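Local coordinates for protein 3-hydroxyisobutyrate dehydrogenase (Thermus thermophilus, PDB 2CVZ) that probably catalyses the NADP-dependent oxidation of 3-hydroxyisobutyrate to methylmalonate semialdehyde, a step of valine catabolism, at residues Thr61-Thr66 and Tyr70-Ala75; Tyr85-Thr90 and Glu140-Phe145; Tyr14-His19 and Gly126-Met131. One frame throughout, in Å; residues are numbered along the deposited sequence.

Contact 1: residues Thr61-Thr66 and Tyr70-Ala75; sequences TCLPTT and YEVAEA. With NDP (NADPH dihydro-nicotinamide-adenine-dinucleotide phosphate), chain G.
Leu63 and Val72 meet between the loop after strand 58-61 and helix 66-76. The CB of Leu63 aims at the helix, and CG forks there between protein and cofactor. One branch, CD1, rests 3.8 Å from CG2 of Val72, and the two side chains cross at a slant. The other, CD2, turns to the NADPH and lies 3.6 Å from N3A of its adenine. With CG anti to the carbonyl carbon (chi1 -55°) and CD1 anti to CA (chi2 167°), CD1 goes to the helix and CD2 to the ligand. At the start of the helix, the backbone N of Tyr70 donates to Thr66 O over 2.8 Å and closes the first turn. The side chains of these two residues run side by side, with Thr66 CG2 3.5 Å from Tyr70 CD2. Their polar ends bind elsewhere: Thr66 OG1 to Glu93 N and Tyr70 OH to Ala96 O. Thr65 is the N-cap of this helix. Two loop carbonyls face the nicotinamide ribose, and its O3D is 3.1 Å from Leu63 O and 2.9 Å from Pro64 O. Glu71 OE2 accepts a bond of 3.0 Å from the adenine N6A, with an angle of 152° at the hydrogen. The segments offer acceptors at two places on the cofactor: a carboxylate for the adenine amino group and two carbonyls that compete for the single proton of a ribose hydroxyl.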
loop_
_atom_site.group_PDB
_atom_site.type_symbol
_atom_site.label_atom_id
_atom_site.label_comp_id
_atom_site.label_asym_id
_atom_site.label_seq_id
_atom_site.Cartn_x
_atom_site.Cartn_y
_atom_site.Cartn_z
ATOM N N THR C 61 -17.267 0.076 -32.809
ATOM C CA THR C 61 -17.809 -0.657 -31.678
ATOM C C THR C 61 -17.400 0.033 -30.388
ATOM O O THR C 61 -16.301 0.566 -30.279
ATOM C CB THR C 61 -17.307 -2.123 -31.618
ATOM O OG1 THR C 61 -15.882 -2.157 -31.765
ATOM C CG2 THR C 61 -17.960 -2.960 -32.707
ATOM N N CYS C 62 -18.310 0.058 -29.425
ATOM C CA CYS C 62 -18.016 0.634 -28.124
ATOM C C CYS C 62 -18.802 -0.213 -27.145
ATOM O O CYS C 62 -19.900 0.151 -26.717
ATOM C CB CYS C 62 -18.449 2.095 -28.032
ATOM S SG CYS C 62 -17.814 2.867 -26.532
ATOM N N LEU C 63 -18.219 -1.362 -26.819
ATOM C CA LEU C 63 -18.827 -2.338 -25.927
ATOM C C LEU C 63 -18.099 -2.380 -24.583
ATOM O O LEU C 63 -17.056 -1.749 -24.413
ATOM C CB LEU C 63 -18.792 -3.706 -26.615
ATOM C CG LEU C 63 -19.456 -3.689 -28.001
ATOM C CD1 LEU C 63 -19.119 -4.955 -28.780
ATOM C CD2 LEU C 63 -20.958 -3.537 -27.830
ATOM N N PRO C 64 -18.644 -3.123 -23.606
ATOM C CA PRO C 64 -18.017 -3.218 -22.287
ATOM C C PRO C 64 -16.566 -3.690 -22.312
ATOM O O PRO C 64 -15.674 -2.994 -21.826
ATOM C CB PRO C 64 -18.925 -4.194 -21.542
ATOM C CG PRO C 64 -20.261 -3.931 -22.148
ATOM C CD PRO C 64 -19.924 -3.852 -23.623
ATOM N N THR C 65 -16.338 -4.873 -22.877
ATOM C CA THR C 65 -14.992 -5.438 -22.936
ATOM C C THR C 65 -14.706 -6.120 -24.266
ATOM O O THR C 65 -15.603 -6.330 -25.082
ATOM C CB THR C 65 -14.783 -6.489 -21.829
ATOM O OG1 THR C 65 -15.581 -7.645 -22.116
ATOM C CG2 THR C 65 -15.190 -5.934 -20.479
ATOM N N THR C 66 -13.443 -6.476 -24.475
ATOM C CA THR C 66 -13.036 -7.150 -25.700
ATOM C C THR C 66 -13.850 -8.432 -25.888
ATOM O O THR C 66 -14.010 -8.924 -27.006
ATOM C CB THR C 66 -11.529 -7.489 -25.657
ATOM O OG1 THR C 66 -10.780 -6.276 -25.509
ATOM C CG2 THR C 66 -11.093 -8.192 -26.940
ATOM N N TYR C 70 -15.518 -9.552 -29.291
ATOM C CA TYR C 70 -15.245 -10.857 -29.875
ATOM C C TYR C 70 -16.502 -11.550 -30.379
ATOM O O TYR C 70 -16.546 -12.016 -31.515
ATOM C CB TYR C 70 -14.556 -11.753 -28.848
ATOM C CG TYR C 70 -13.071 -11.906 -29.059
ATOM C CD1 TYR C 70 -12.573 -12.778 -30.025
ATOM C CD2 TYR C 70 -12.162 -11.189 -28.286
ATOM C CE1 TYR C 70 -11.200 -12.937 -30.212
ATOM C CE2 TYR C 70 -10.790 -11.337 -28.465
ATOM C CZ TYR C 70 -10.317 -12.214 -29.428
ATOM O OH TYR C 70 -8.960 -12.371 -29.596
ATOM N N GLU C 71 -17.528 -11.620 -29.538
ATOM C CA GLU C 71 -18.752 -12.290 -29.944
ATOM C C GLU C 71 -19.498 -11.550 -31.047
ATOM O O GLU C 71 -20.197 -12.171 -31.847
ATOM C CB GLU C 71 -19.663 -12.529 -28.736
ATOM C CG GLU C 71 -20.175 -11.294 -28.040
ATOM C CD GLU C 71 -20.943 -11.642 -26.778
ATOM O OE1 GLU C 71 -20.313 -12.151 -25.825
ATOM O OE2 GLU C 71 -22.172 -11.417 -26.743
ATOM N N VAL C 72 -19.349 -10.230 -31.103
ATOM C CA VAL C 72 -20.008 -9.457 -32.150
ATOM C C VAL C 72 -19.237 -9.666 -33.451
ATOM O O VAL C 72 -19.819 -9.671 -34.538
ATOM C CB VAL C 72 -20.048 -7.946 -31.808
ATOM C CG1 VAL C 72 -20.502 -7.151 -33.016
ATOM C CG2 VAL C 72 -21.002 -7.702 -30.650
ATOM N N ALA C 73 -17.926 -9.850 -33.330
ATOM C CA ALA C 73 -17.068 -10.072 -34.487
ATOM C C ALA C 73 -17.351 -11.443 -35.103
ATOM O O ALA C 73 -17.353 -11.598 -36.326
ATOM C CB ALA C 73 -15.602 -9.971 -34.078
ATOM N N GLU C 74 -17.589 -12.434 -34.250
ATOM C CA GLU C 74 -17.882 -13.783 -34.721
ATOM C C GLU C 74 -19.217 -13.809 -35.459
ATOM O O GLU C 74 -19.352 -14.457 -36.496
ATOM C CB GLU C 74 -17.921 -14.760 -33.543
ATOM C CG GLU C 74 -16.571 -14.999 -32.884
ATOM C CD GLU C 74 -15.547 -15.575 -33.849
ATOM O OE1 GLU C 74 -15.829 -16.631 -34.456
ATOM O OE2 GLU C 74 -14.459 -14.976 -33.998
ATOM N N ALA C 75 -20.198 -13.092 -34.919
ATOM C CA ALA C 75 -21.524 -13.026 -35.519
ATOM C C ALA C 75 -21.481 -12.402 -36.910
ATOM O O ALA C 75 -22.198 -12.836 -37.813
ATOM C CB ALA C 75 -22.460 -12.233 -34.620
HETATM P PA NDP G . -22.652 1.076 -21.215
HETATM O O1A NDP G . -23.414 2.294 -21.139
HETATM O O2A NDP G . -22.684 0.010 -20.152
HETATM O O5B NDP G . -23.030 0.412 -22.663
HETATM C C5B NDP G . -22.466 -0.851 -23.034
HETATM C C4B NDP G . -23.049 -1.103 -24.417
HETATM O O4B NDP G . -22.546 -2.404 -24.825
HETATM C C3B NDP G . -24.538 -1.138 -24.541
HETATM O O3B NDP G . -24.921 -0.574 -25.823
HETATM C C2B NDP G . -24.891 -2.575 -24.502
HETATM O O2B NDP G . -26.158 -2.982 -25.024
HETATM C C1B NDP G . -23.688 -3.176 -25.160
HETATM N N9A NDP G . -23.484 -4.602 -24.782
HETATM C C8A NDP G . -23.202 -5.145 -23.507
HETATM N N7A NDP G . -23.083 -6.458 -23.570
HETATM C C5A NDP G . -23.284 -6.802 -24.878
HETATM C C6A NDP G . -23.289 -8.025 -25.587
HETATM N N6A NDP G . -23.060 -9.172 -24.947
HETATM N N1A NDP G . -23.528 -8.021 -26.922
HETATM C C2A NDP G . -23.761 -6.854 -27.566
HETATM N N3A NDP G . -23.778 -5.647 -26.992
HETATM C C4A NDP G . -23.530 -5.687 -25.630
HETATM O O3 NDP G . -21.132 1.394 -21.469
HETATM P PN NDP G . -20.231 2.698 -21.670
HETATM O O1N NDP G . -20.347 3.487 -20.440
HETATM O O2N NDP G . -20.699 3.251 -22.984
HETATM O O5D NDP G . -18.802 2.028 -21.911
HETATM C C5D NDP G . -18.507 1.222 -23.098
HETATM C C4D NDP G . -16.955 1.184 -23.248
HETATM O O4D NDP G . -16.490 2.532 -23.235
HETATM C C3D NDP G . -16.276 0.512 -22.051
HETATM O O3D NDP G . -15.171 -0.273 -22.522
HETATM C C2D NDP G . -15.877 1.654 -21.154
HETATM O O2D NDP G . -14.865 1.228 -20.258
HETATM C C1D NDP G . -15.432 2.675 -22.283
HETATM N N1N NDP G . -15.407 4.108 -21.859
HETATM C C2N NDP G . -16.469 4.590 -21.044
HETATM C C3N NDP G . -16.408 5.994 -20.670
HETATM C C7N NDP G . -17.466 6.579 -19.840
HETATM O O7N NDP G . -17.332 7.655 -19.221
HETATM N N7N NDP G . -18.658 5.963 -19.727
HETATM C C4N NDP G . -15.332 6.770 -21.125
HETATM C C5N NDP G . -14.326 6.280 -21.906
HETATM C C6N NDP G . -14.361 4.951 -22.276
HETATM P P2B NDP G . -27.502 -2.844 -24.257
HETATM O O1X NDP G . -28.331 -3.903 -24.865
HETATM O O2X NDP G . -28.033 -1.471 -24.475
HETATM O O3X NDP G . -27.273 -3.103 -22.769
#

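Contact 2: residues Tyr85-Thr90 and Glu140-Phe145; sequences YWVDAT and ERVRPF
This is apolar packing of a helix on a sheet: Val142 and Arg141 of helix 136-142 lie against Tyr85 and Val87 of strand 85-88. No hydrogen bond crosses between the two segments. Val142 CG1 makes the apolar contacts with both strand residues. It lies 4.1 Å from Val87 CG2 and 4.2 Å from Tyr85 CB, and the two valine side chains overlap while pointing opposite ways. Leu112 of the next strand also touches Val142, and Val87 reaches Val58 and Phe60 on the other neighbour.

Nearer the solvent, the aliphatic stem of Arg141 meets the Tyr85 ring obliquely, near CE2 and CZ. Its CG is 3.6 Å from Tyr85 CE2, and the two side chains run nearly perpendicular. CG is anti to the backbone N (chi1 -174°), and a bend at chi2 (79°) then leads the guanidinium toward Phe145, whose CZ lies at its edge, in plane. The ring and guanidinium planes are 57° apart, so the two do not stack flat.

The fold is a Rossmann-type dinucleotide-binding domain. Helix 136-142 belongs to the crossover between the parallel neighbours 128-133 and 149-156, yet it reaches over to the more central strand 85-88. At the end of that strand, Asp88 makes an Asx turn. Its OD1 accepts from Thr90 N at 3.2 Å, well above the carboxylate plane, and from Thr90 OG1 at 2.8 Å on the syn side. Thr90 OG1 in turn bonds to Leu63 N, and Thr90 itself touches the NADPH.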
loop_
_atom_site.group_PDB
_atom_site.type_symbol
_atom_site.label_atom_id
_atom_site.label_comp_id
_atom_site.label_asym_id
_atom_site.label_seq_id
_atom_site.Cartn_x
_atom_site.Cartn_y
_atom_site.Cartn_z
ATOM N N TYR C 85 -12.881 -1.505 -42.447
ATOM C CA TYR C 85 -12.105 -1.141 -41.273
ATOM C C TYR C 85 -12.953 -1.310 -40.026
ATOM O O TYR C 85 -14.154 -1.034 -40.036
ATOM C CB TYR C 85 -11.624 0.304 -41.388
ATOM C CG TYR C 85 -10.618 0.511 -42.495
ATOM C CD1 TYR C 85 -9.271 0.213 -42.302
ATOM C CD2 TYR C 85 -11.016 0.982 -43.745
ATOM C CE1 TYR C 85 -8.342 0.381 -43.327
ATOM C CE2 TYR C 85 -10.097 1.153 -44.777
ATOM C CZ TYR C 85 -8.763 0.852 -44.561
ATOM O OH TYR C 85 -7.850 1.028 -45.574
ATOM N N TRP C 86 -12.322 -1.777 -38.956
ATOM C CA TRP C 86 -13.009 -1.978 -37.692
ATOM C C TRP C 86 -12.353 -1.070 -36.663
ATOM O O TRP C 86 -11.221 -1.314 -36.243
ATOM C CB TRP C 86 -12.896 -3.443 -37.247
ATOM C CG TRP C 86 -13.806 -3.804 -36.107
ATOM C CD1 TRP C 86 -13.869 -3.202 -34.881
ATOM C CD2 TRP C 86 -14.796 -4.841 -36.095
ATOM N NE1 TRP C 86 -14.836 -3.800 -34.108
ATOM C CE2 TRP C 86 -15.420 -4.809 -34.827
ATOM C CE3 TRP C 86 -15.215 -5.796 -37.031
ATOM C CZ2 TRP C 86 -16.445 -5.696 -34.471
ATOM C CZ3 TRP C 86 -16.236 -6.680 -36.678
ATOM C CH2 TRP C 86 -16.837 -6.621 -35.406
ATOM N N VAL C 87 -13.066 -0.015 -36.275
ATOM C CA VAL C 87 -12.569 0.942 -35.294
ATOM C C VAL C 87 -13.200 0.589 -33.955
ATOM O O VAL C 87 -14.393 0.801 -33.741
ATOM C CB VAL C 87 -12.948 2.388 -35.694
ATOM C CG1 VAL C 87 -12.452 3.377 -34.640
ATOM C CG2 VAL C 87 -12.341 2.720 -37.055
ATOM N N ASP C 88 -12.390 0.043 -33.054
ATOM C CA ASP C 88 -12.878 -0.382 -31.750
ATOM C C ASP C 88 -12.630 0.635 -30.635
ATOM O O ASP C 88 -11.503 0.786 -30.157
ATOM C CB ASP C 88 -12.238 -1.728 -31.401
ATOM C CG ASP C 88 -12.826 -2.349 -30.157
ATOM O OD1 ASP C 88 -13.965 -1.989 -29.796
ATOM O OD2 ASP C 88 -12.153 -3.214 -29.553
ATOM N N ALA C 89 -13.696 1.321 -30.223
ATOM C CA ALA C 89 -13.623 2.336 -29.175
ATOM C C ALA C 89 -13.793 1.742 -27.779
ATOM O O ALA C 89 -13.841 2.469 -26.786
ATOM C CB ALA C 89 -14.679 3.420 -29.421
ATOM N N THR C 90 -13.899 0.420 -27.710
ATOM C CA THR C 90 -14.023 -0.262 -26.429
ATOM C C THR C 90 -12.697 -0.078 -25.698
ATOM O O THR C 90 -11.651 0.018 -26.336
ATOM C CB THR C 90 -14.225 -1.787 -26.619
ATOM O OG1 THR C 90 -15.414 -2.033 -27.378
ATOM C CG2 THR C 90 -14.321 -2.493 -25.269
ATOM N N GLU C 140 -4.494 6.791 -41.190
ATOM C CA GLU C 140 -4.734 7.926 -42.071
ATOM C C GLU C 140 -6.084 7.808 -42.772
ATOM O O GLU C 140 -6.746 8.811 -43.038
ATOM C CB GLU C 140 -3.618 8.023 -43.115
ATOM C CG GLU C 140 -3.749 9.215 -44.051
ATOM C CD GLU C 140 -2.626 9.285 -45.071
ATOM O OE1 GLU C 140 -2.520 8.361 -45.908
ATOM O OE2 GLU C 140 -1.846 10.263 -45.035
ATOM N N ARG C 141 -6.491 6.578 -43.061
ATOM C CA ARG C 141 -7.756 6.321 -43.743
ATOM C C ARG C 141 -8.973 6.542 -42.842
ATOM O O ARG C 141 -10.028 6.967 -43.311
ATOM C CB ARG C 141 -7.774 4.885 -44.269
ATOM C CG ARG C 141 -8.972 4.527 -45.136
ATOM C CD ARG C 141 -8.814 5.047 -46.558
ATOM N NE ARG C 141 -9.857 4.533 -47.443
ATOM C CZ ARG C 141 -11.144 4.856 -47.358
ATOM N NH1 ARG C 141 -11.561 5.704 -46.425
ATOM N NH2 ARG C 141 -12.020 4.326 -48.203
ATOM N N VAL C 142 -8.830 6.257 -41.551
ATOM C CA VAL C 142 -9.947 6.415 -40.624
ATOM C C VAL C 142 -10.078 7.791 -39.978
ATOM O O VAL C 142 -11.170 8.167 -39.552
ATOM C CB VAL C 142 -9.897 5.360 -39.496
ATOM C CG1 VAL C 142 -9.937 3.965 -40.090
ATOM C CG2 VAL C 142 -8.651 5.555 -38.652
ATOM N N ARG C 143 -8.981 8.540 -39.905
ATOM C CA ARG C 143 -9.008 9.865 -39.285
ATOM C C ARG C 143 -10.209 10.736 -39.655
ATOM O O ARG C 143 -10.884 11.276 -38.778
ATOM C CB ARG C 143 -7.720 10.638 -39.600
ATOM C CG ARG C 143 -6.554 10.323 -38.679
ATOM C CD ARG C 143 -5.349 11.198 -39.000
ATOM N NE ARG C 143 -4.192 10.882 -38.165
ATOM C CZ ARG C 143 -4.067 11.228 -36.887
ATOM N NH1 ARG C 143 -5.028 11.911 -36.281
ATOM N NH2 ARG C 143 -2.977 10.883 -36.212
ATOM N N PRO C 144 -10.498 10.881 -40.958
ATOM C CA PRO C 144 -11.629 11.708 -41.394
ATOM C C PRO C 144 -13.019 11.258 -40.945
ATOM O O PRO C 144 -13.987 11.999 -41.100
ATOM C CB PRO C 144 -11.484 11.710 -42.913
ATOM C CG PRO C 144 -10.881 10.376 -43.192
ATOM C CD PRO C 144 -9.823 10.269 -42.117
ATOM N N PHE C 145 -13.118 10.058 -40.382
ATOM C CA PHE C 145 -14.408 9.539 -39.937
ATOM C C PHE C 145 -14.668 9.680 -38.440
ATOM O O PHE C 145 -15.777 9.415 -37.976
ATOM C CB PHE C 145 -14.533 8.067 -40.330
ATOM C CG PHE C 145 -14.568 7.842 -41.810
ATOM C CD1 PHE C 145 -15.710 8.147 -42.542
ATOM C CD2 PHE C 145 -13.451 7.352 -42.477
ATOM C CE1 PHE C 145 -15.740 7.966 -43.925
ATOM C CE2 PHE C 145 -13.469 7.168 -43.857
ATOM C CZ PHE C 145 -14.614 7.476 -44.583
#

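Contact 3: residues Tyr14-His19 and Gly126-Met131; sequences YPMAGH and GTLTVM
The backbones come closest at His19 and Gly126, whose CA atoms are 6.7 Å apart. Helix 13-23 is the first helix of the Rossmann-type domain and carries the end of what is probably its glycine-rich GxGxxG turn. Gly126 is the C-prime residue of a Schellman motif that closes helix 119-125, and its phi is positive (75°). Without a side chain, it can lie over one face of the His19 imidazole. The contact is CH-pi: Gly126 CA sits 3.6 Å from the ring centroid, 26° off the normal. His19 NE2 is also near Gly126 N, but the angle is too poor for a hydrogen bond. NE2 is within weak hydrogen-bonding range of Ala123 O and Glu124 O.

One turn earlier, Met16, present as selenomethionine, has CG anti to its carbonyl carbon (chi1 -73°) and SE anti to CA, which carries both atoms to Leu128 at the start of strand 128-133. Leu128 is further packed by Val116, Ala123 and Met12. The next residue, Thr129, bonds through OG1 to Ala202 O of the second subunit. Met16 and Leu128 are roughly at right angles, and Leu128 CD1 lies 3.8 Å from CG and 4.0 Å from SE of Met16.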
loop_
_atom_site.group_PDB
_atom_site.type_symbol
_atom_site.label_atom_id
_atom_site.label_comp_id
_atom_site.label_asym_id
_atom_site.label_seq_id
_atom_site.Cartn_x
_atom_site.Cartn_y
_atom_site.Cartn_z
ATOM N N TYR C 14 -24.015 5.774 -27.813
ATOM C CA TYR C 14 -25.182 6.511 -28.285
ATOM C C TYR C 14 -24.790 7.896 -28.823
ATOM O O TYR C 14 -25.007 8.193 -29.999
ATOM C CB TYR C 14 -26.213 6.638 -27.156
ATOM C CG TYR C 14 -27.591 7.068 -27.618
ATOM C CD1 TYR C 14 -28.494 6.144 -28.147
ATOM C CD2 TYR C 14 -27.984 8.401 -27.536
ATOM C CE1 TYR C 14 -29.764 6.546 -28.584
ATOM C CE2 TYR C 14 -29.241 8.811 -27.967
ATOM C CZ TYR C 14 -30.124 7.883 -28.488
ATOM O OH TYR C 14 -31.363 8.302 -28.916
ATOM N N PRO C 15 -24.206 8.763 -27.977
ATOM C CA PRO C 15 -23.829 10.086 -28.491
ATOM C C PRO C 15 -22.748 10.031 -29.575
ATOM O O PRO C 15 -22.780 10.807 -30.528
ATOM C CB PRO C 15 -23.374 10.833 -27.235
ATOM C CG PRO C 15 -22.876 9.732 -26.340
ATOM C CD PRO C 15 -23.916 8.659 -26.535
HETATM N N MSE C 16 -21.798 9.111 -29.431
HETATM C CA MSE C 16 -20.732 8.975 -30.419
HETATM C C MSE C 16 -21.302 8.686 -31.800
HETATM O O MSE C 16 -20.918 9.317 -32.790
HETATM C CB MSE C 16 -19.776 7.852 -30.015
HETATM C CG MSE C 16 -18.878 8.209 -28.853
HETATM SE SE MSE C 16 -17.867 6.676 -28.246
HETATM C CE MSE C 16 -16.632 6.524 -29.713
ATOM N N ALA C 17 -22.221 7.727 -31.862
ATOM C CA ALA C 17 -22.847 7.359 -33.123
ATOM C C ALA C 17 -23.695 8.519 -33.623
ATOM O O ALA C 17 -23.972 8.627 -34.816
ATOM C CB ALA C 17 -23.708 6.115 -32.940
ATOM N N GLY C 18 -24.114 9.381 -32.702
ATOM C CA GLY C 18 -24.914 10.531 -33.084
ATOM C C GLY C 18 -24.099 11.476 -33.950
ATOM O O GLY C 18 -24.593 12.006 -34.950
ATOM N N HIS C 19 -22.846 11.696 -33.568
ATOM C CA HIS C 19 -21.978 12.574 -34.343
ATOM C C HIS C 19 -21.753 11.996 -35.734
ATOM O O HIS C 19 -21.756 12.727 -36.726
ATOM C CB HIS C 19 -20.649 12.779 -33.616
ATOM C CG HIS C 19 -20.758 13.699 -32.442
ATOM N ND1 HIS C 19 -20.941 15.058 -32.583
ATOM C CD2 HIS C 19 -20.785 13.450 -31.112
ATOM C CE1 HIS C 19 -21.078 15.607 -31.388
ATOM N NE2 HIS C 19 -20.988 14.652 -30.478
ATOM N N GLY C 126 -18.618 15.930 -28.790
ATOM C CA GLY C 126 -17.852 15.495 -29.948
ATOM C C GLY C 126 -16.411 15.971 -29.852
ATOM O O GLY C 126 -15.773 16.281 -30.860
ATOM N N THR C 127 -15.892 16.014 -28.630
ATOM C CA THR C 127 -14.526 16.469 -28.390
ATOM C C THR C 127 -13.665 15.391 -27.742
ATOM O O THR C 127 -12.677 15.695 -27.070
ATOM C CB THR C 127 -14.529 17.696 -27.469
ATOM O OG1 THR C 127 -15.199 17.363 -26.246
ATOM C CG2 THR C 127 -15.247 18.863 -28.136
ATOM N N LEU C 128 -14.035 14.132 -27.944
ATOM C CA LEU C 128 -13.288 13.029 -27.358
ATOM C C LEU C 128 -11.848 12.947 -27.846
ATOM O O LEU C 128 -11.531 13.337 -28.975
ATOM C CB LEU C 128 -13.984 11.698 -27.661
ATOM C CG LEU C 128 -15.354 11.464 -27.026
ATOM C CD1 LEU C 128 -15.942 10.174 -27.578
ATOM C CD2 LEU C 128 -15.222 11.397 -25.507
ATOM N N THR C 129 -10.979 12.443 -26.976
ATOM C CA THR C 129 -9.576 12.246 -27.314
ATOM C C THR C 129 -9.486 10.775 -27.700
ATOM O O THR C 129 -10.016 9.914 -27.001
ATOM C CB THR C 129 -8.657 12.510 -26.104
ATOM O OG1 THR C 129 -8.670 13.907 -25.791
ATOM C CG2 THR C 129 -7.230 12.082 -26.410
ATOM N N VAL C 130 -8.829 10.489 -28.818
ATOM C CA VAL C 130 -8.705 9.117 -29.283
ATOM C C VAL C 130 -7.248 8.686 -29.378
ATOM O O VAL C 130 -6.410 9.423 -29.885
ATOM C CB VAL C 130 -9.350 8.940 -30.682
ATOM C CG1 VAL C 130 -9.221 7.488 -31.140
ATOM C CG2 VAL C 130 -10.816 9.348 -30.638
HETATM N N MSE C 131 -6.959 7.486 -28.882
HETATM C CA MSE C 131 -5.611 6.931 -28.939
HETATM C C MSE C 131 -5.675 5.717 -29.859
HETATM O O MSE C 131 -6.213 4.670 -29.488
HETATM C CB MSE C 131 -5.128 6.546 -27.531
HETATM C CG MSE C 131 -6.146 5.801 -26.678
HETATM SE SE MSE C 131 -6.297 6.517 -24.871
HETATM C CE MSE C 131 -7.537 7.954 -25.239
#

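All three contacts belong to the cofactor-binding domain and touch one another in pairs. Contacts 1 and 2 join through neighbouring strands: Thr61 O is 2.7 Å from Ala89 N, and Thr61 OG1 is 2.8 Å from Asp88 OD1. On the other side of strand 85-88 from contact 2, Trp86 CH2 packs 3.6 Å from Ala73 CA of helix 66-76. Met16 of contact 3 meets both: its CE is 3.7 Å from Ala89 CB, and its SE is 4.2 Å from Cys62 SG. Contact 1 lines the NADPH pocket. The Leu128 side chain of contact 3 is about 6 Å from the NADPH and that of Val87 in contact 2 about 12 Å, though Thr90 in the same segment touches it.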